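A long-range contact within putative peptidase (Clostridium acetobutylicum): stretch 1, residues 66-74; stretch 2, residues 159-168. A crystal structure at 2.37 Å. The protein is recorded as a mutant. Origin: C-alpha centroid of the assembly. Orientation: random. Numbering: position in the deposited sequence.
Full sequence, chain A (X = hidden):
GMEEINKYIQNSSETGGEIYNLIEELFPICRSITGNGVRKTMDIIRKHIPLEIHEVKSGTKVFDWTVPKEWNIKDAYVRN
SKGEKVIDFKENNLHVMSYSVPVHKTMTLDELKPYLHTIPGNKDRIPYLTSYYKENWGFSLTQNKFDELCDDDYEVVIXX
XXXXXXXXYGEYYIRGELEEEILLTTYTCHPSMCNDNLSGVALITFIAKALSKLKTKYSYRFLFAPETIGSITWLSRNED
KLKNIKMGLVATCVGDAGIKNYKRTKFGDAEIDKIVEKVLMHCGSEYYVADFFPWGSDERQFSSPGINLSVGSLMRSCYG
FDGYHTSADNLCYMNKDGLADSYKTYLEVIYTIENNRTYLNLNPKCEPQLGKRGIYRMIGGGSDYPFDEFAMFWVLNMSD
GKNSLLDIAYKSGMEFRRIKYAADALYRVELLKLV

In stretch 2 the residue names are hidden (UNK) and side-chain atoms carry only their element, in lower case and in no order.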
# COMPACT_ATOMS: atom_id res chain seq x y z
N THR A 66 26.02 9.72 33.36
CA THR A 66 27.14 9.57 34.26
C THR A 66 27.17 8.16 34.79
O THR A 66 26.16 7.69 35.30
CB THR A 66 27.01 10.51 35.46
OG1 THR A 66 26.91 11.85 34.99
CG2 THR A 66 28.22 10.34 36.39
N VAL A 67 28.32 7.50 34.71
CA VAL A 67 28.43 6.15 35.24
C VAL A 67 28.16 6.17 36.76
O VAL A 67 28.86 6.83 37.52
CB VAL A 67 29.81 5.52 34.92
CG1 VAL A 67 30.03 4.18 35.68
CG2 VAL A 67 29.95 5.30 33.42
N PRO A 68 27.13 5.45 37.20
CA PRO A 68 26.77 5.48 38.64
C PRO A 68 27.80 4.90 39.62
O PRO A 68 28.79 4.31 39.21
CB PRO A 68 25.51 4.61 38.71
CG PRO A 68 25.66 3.62 37.57
CD PRO A 68 26.40 4.40 36.46
N LYS A 69 27.54 5.08 40.90
CA LYS A 69 28.27 4.39 41.95
C LYS A 69 28.01 2.90 41.82
O LYS A 69 27.01 2.46 41.23
CB LYS A 69 27.84 4.84 43.34
CG LYS A 69 28.27 6.27 43.64
CD LYS A 69 28.08 6.72 45.09
CE LYS A 69 28.56 8.16 45.25
NZ LYS A 69 29.56 8.31 46.33
N GLU A 70 28.94 2.12 42.36
CA GLU A 70 28.83 0.69 42.32
C GLU A 70 28.06 0.23 43.54
O GLU A 70 28.32 0.71 44.65
CB GLU A 70 30.22 0.05 42.27
CG GLU A 70 30.16 -1.46 42.32
CD GLU A 70 31.50 -2.13 42.17
OE1 GLU A 70 32.43 -1.57 41.54
OE2 GLU A 70 31.58 -3.27 42.68
N TRP A 71 27.16 -0.72 43.32
CA TRP A 71 26.32 -1.29 44.38
C TRP A 71 26.66 -2.75 44.60
O TRP A 71 26.89 -3.50 43.62
CB TRP A 71 24.83 -1.17 44.01
CG TRP A 71 23.88 -1.63 45.06
CD1 TRP A 71 23.65 -1.04 46.27
CD2 TRP A 71 23.02 -2.78 45.01
NE1 TRP A 71 22.71 -1.75 46.98
CE2 TRP A 71 22.30 -2.81 46.23
CE3 TRP A 71 22.78 -3.77 44.06
CZ2 TRP A 71 21.37 -3.81 46.51
CZ3 TRP A 71 21.83 -4.75 44.34
CH2 TRP A 71 21.13 -4.76 45.55
N ASN A 72 26.68 -3.16 45.87
CA ASN A 72 26.91 -4.55 46.26
C ASN A 72 26.06 -4.93 47.45
O ASN A 72 25.65 -4.06 48.20
CB ASN A 72 28.38 -4.78 46.56
CG ASN A 72 29.18 -4.95 45.30
OD1 ASN A 72 29.07 -5.99 44.61
ND2 ASN A 72 29.98 -3.93 44.96
N ILE A 73 25.80 -6.23 47.63
CA ILE A 73 24.95 -6.67 48.72
C ILE A 73 25.41 -8.02 49.23
O ILE A 73 25.67 -8.91 48.43
CB ILE A 73 23.44 -6.66 48.29
CG1 ILE A 73 22.50 -7.07 49.44
CG2 ILE A 73 23.19 -7.53 47.06
CD1 ILE A 73 21.06 -6.52 49.30
N LYS A 74 25.56 -8.13 50.56
CA LYS A 74 25.92 -9.37 51.26
C LYS A 74 24.66 -10.08 51.81
O LYS A 74 24.49 -11.28 51.67
CB LYS A 74 26.86 -9.06 52.43
CG LYS A 74 28.25 -8.60 52.00
CD LYS A 74 29.10 -8.09 53.18
CE LYS A 74 30.22 -7.14 52.70
NZ LYS A 74 29.71 -5.84 52.11
N UNK A 159 22.39 -5.23 54.32
CA UNK A 159 23.85 -5.13 54.37
C UNK A 159 24.38 -4.93 52.96
O UNK A 159 24.79 -5.89 52.29
c UNK A 159 24.45 -6.40 55.00
o UNK A 159 26.58 -7.33 55.55
c UNK A 159 25.95 -6.29 55.24
o UNK A 159 26.48 -5.16 55.10
N UNK A 160 24.38 -3.67 52.53
CA UNK A 160 24.78 -3.30 51.17
C UNK A 160 25.83 -2.22 51.20
O UNK A 160 26.15 -1.69 52.26
c UNK A 160 23.55 -2.80 50.39
o UNK A 160 22.92 -1.71 51.05
N UNK A 161 26.39 -1.90 50.03
CA UNK A 161 27.29 -0.75 49.89
C UNK A 161 27.02 -0.05 48.60
O UNK A 161 26.67 -0.68 47.61
c UNK A 161 28.77 -1.16 49.92
o UNK A 161 29.08 -2.03 48.86
N UNK A 162 27.19 1.27 48.61
CA UNK A 162 26.96 2.13 47.45
C UNK A 162 28.11 3.14 47.47
O UNK A 162 28.10 4.12 48.23
c UNK A 162 25.00 3.55 46.39
c UNK A 162 23.57 3.98 46.74
c UNK A 162 25.59 2.80 47.58
c UNK A 162 25.00 2.75 45.10
N UNK A 163 29.11 2.87 46.64
CA UNK A 163 30.38 3.58 46.68
C UNK A 163 30.88 3.73 45.28
O UNK A 163 30.49 2.95 44.40
c UNK A 163 31.42 2.74 47.45
o UNK A 163 31.56 4.86 49.34
c UNK A 163 31.17 2.52 48.94
c UNK A 163 30.97 3.82 49.74
o UNK A 163 30.23 3.80 50.75
N UNK A 164 31.74 4.72 45.07
CA UNK A 164 32.43 4.88 43.80
C UNK A 164 33.11 3.58 43.54
O UNK A 164 33.70 3.01 44.44
o UNK A 164 33.71 8.34 43.78
o UNK A 164 31.69 7.54 43.47
c UNK A 164 33.49 5.99 43.88
c UNK A 164 32.91 7.39 43.71
N UNK A 165 32.99 3.08 42.32
CA UNK A 165 33.56 1.79 41.93
C UNK A 165 33.71 1.78 40.42
O UNK A 165 34.29 2.72 39.81
N UNK A 166 33.18 0.74 39.80
CA UNK A 166 33.12 0.70 38.36
C UNK A 166 32.01 -0.17 37.82
O UNK A 166 31.52 -1.10 38.50
o UNK A 166 34.77 -1.03 38.31
c UNK A 166 34.46 0.24 37.79
N UNK A 167 31.64 0.14 36.57
CA UNK A 167 30.58 -0.54 35.85
C UNK A 167 31.19 -1.57 34.90
O UNK A 167 32.03 -1.21 34.06
c UNK A 167 27.42 0.96 34.15
c UNK A 167 29.06 -0.32 32.79
c UNK A 167 29.73 0.48 35.06
c UNK A 167 28.58 -0.03 34.17
N UNK A 168 30.77 -2.82 35.06
CA UNK A 168 31.26 -3.93 34.27
C UNK A 168 30.46 -4.13 32.99
O UNK A 168 29.22 -4.11 33.04
c UNK A 168 31.90 -6.40 34.27
o UNK A 168 31.72 -5.10 36.36
c UNK A 168 31.16 -5.27 35.05
O HOH W 1 31.76 6.96 47.27
O HOH W 2 29.53 -1.19 46.55
O HOH W 3 28.02 -4.85 50.28

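Position 159 carries two side-chain carbons, the second bearing two oxygens, so it is an acid one methylene long. One of these oxygens lies 3.5 Å from Lys74 CD, and the backbone O accepts a hydrogen bond from Lys74 N (2.9 Å). This is Asp159; its OD1 stays 4.5 Å from Lys74 NZ, too far for a salt bridge.

Position 160 has one carbon and one oxygen, a hydroxymethyl group. Its CB packs 3.7 Å from Trp71 NE1, and its CA comes within 4.2 Å of Ile73 CA at a non-hydrogen-bonded pair of the sheet. The residue is Ser160.

Position 161 also ends in one carbon and one oxygen, but on the other face, beside Asn72: the oxygen is 3.7 Å from Asn72 CB. It is Ser161. Its backbone pairs with Asn72 in both directions, Asn72 N to Ser161 O at 3.0 Å and Ser161 N to Asn72 O at 2.9 Å. Water 2 links its OG (2.5 Å) to Glu70 O (2.9 Å) and Asn72 ND2 (3.2 Å).

At position 162 four carbons fork at the second, with no heteroatom. One terminal carbon lies 3.9 Å from Lys69 CB and 4.1 Å from Trp71 CB, an apolar contact suited to Leu162.

Position 163 has three carbons, the last carrying two oxygens. Its backbone N donates to Glu70 O (3.0 Å) and its O accepts from Glu70 N (2.7 Å). This is Glu163. Through water 1, its OE1 (3.0 Å from the water) is joined to Lys69 NZ (2.7 Å from the water).

Position 164 has two carbons and two terminal oxygens, one of them 3.7 Å from Lys69 CG. In Asp164, OD1 forms a long salt bridge with Lys69 NZ (3.6 Å).

Position 165 has no side-chain atom, and its CA sits 3.6 Å from Glu70 OE1. It is Gly165; an ideal CB would fall 2.4 Å from Glu70 OE1, a clash.

Position 166 has one carbon and one oxygen. Its CB points away, while its backbone N donates to Glu70 OE1 (3.0 Å). This is Ser166.

Position 167 has four carbons forked at the second; its CB meets Val67 CG1 at 3.8 Å. This is Leu167, whose CD1 also approaches Pro68 CD (4.3 Å).

Position 168 bears one carbon carrying an oxygen and a methyl: Thr168, out of contact.

The contact is thus an antiparallel strand pairing. Backbone hydrogen bonds set the register; beyond the paired strands, the side chain of Glu70 reaches past Gly165, and its OE1 accepts a hydrogen bond from Ser166 N. Leu162 packs on Trp71 on the sheet face they share with Ser160 and Ile73, and Leu167 meets Val67 and Pro68. Lys69 adds a long salt bridge to Asp164 and a water link to Glu163.

Stretch 2 159-168: DSSLEDGSLT
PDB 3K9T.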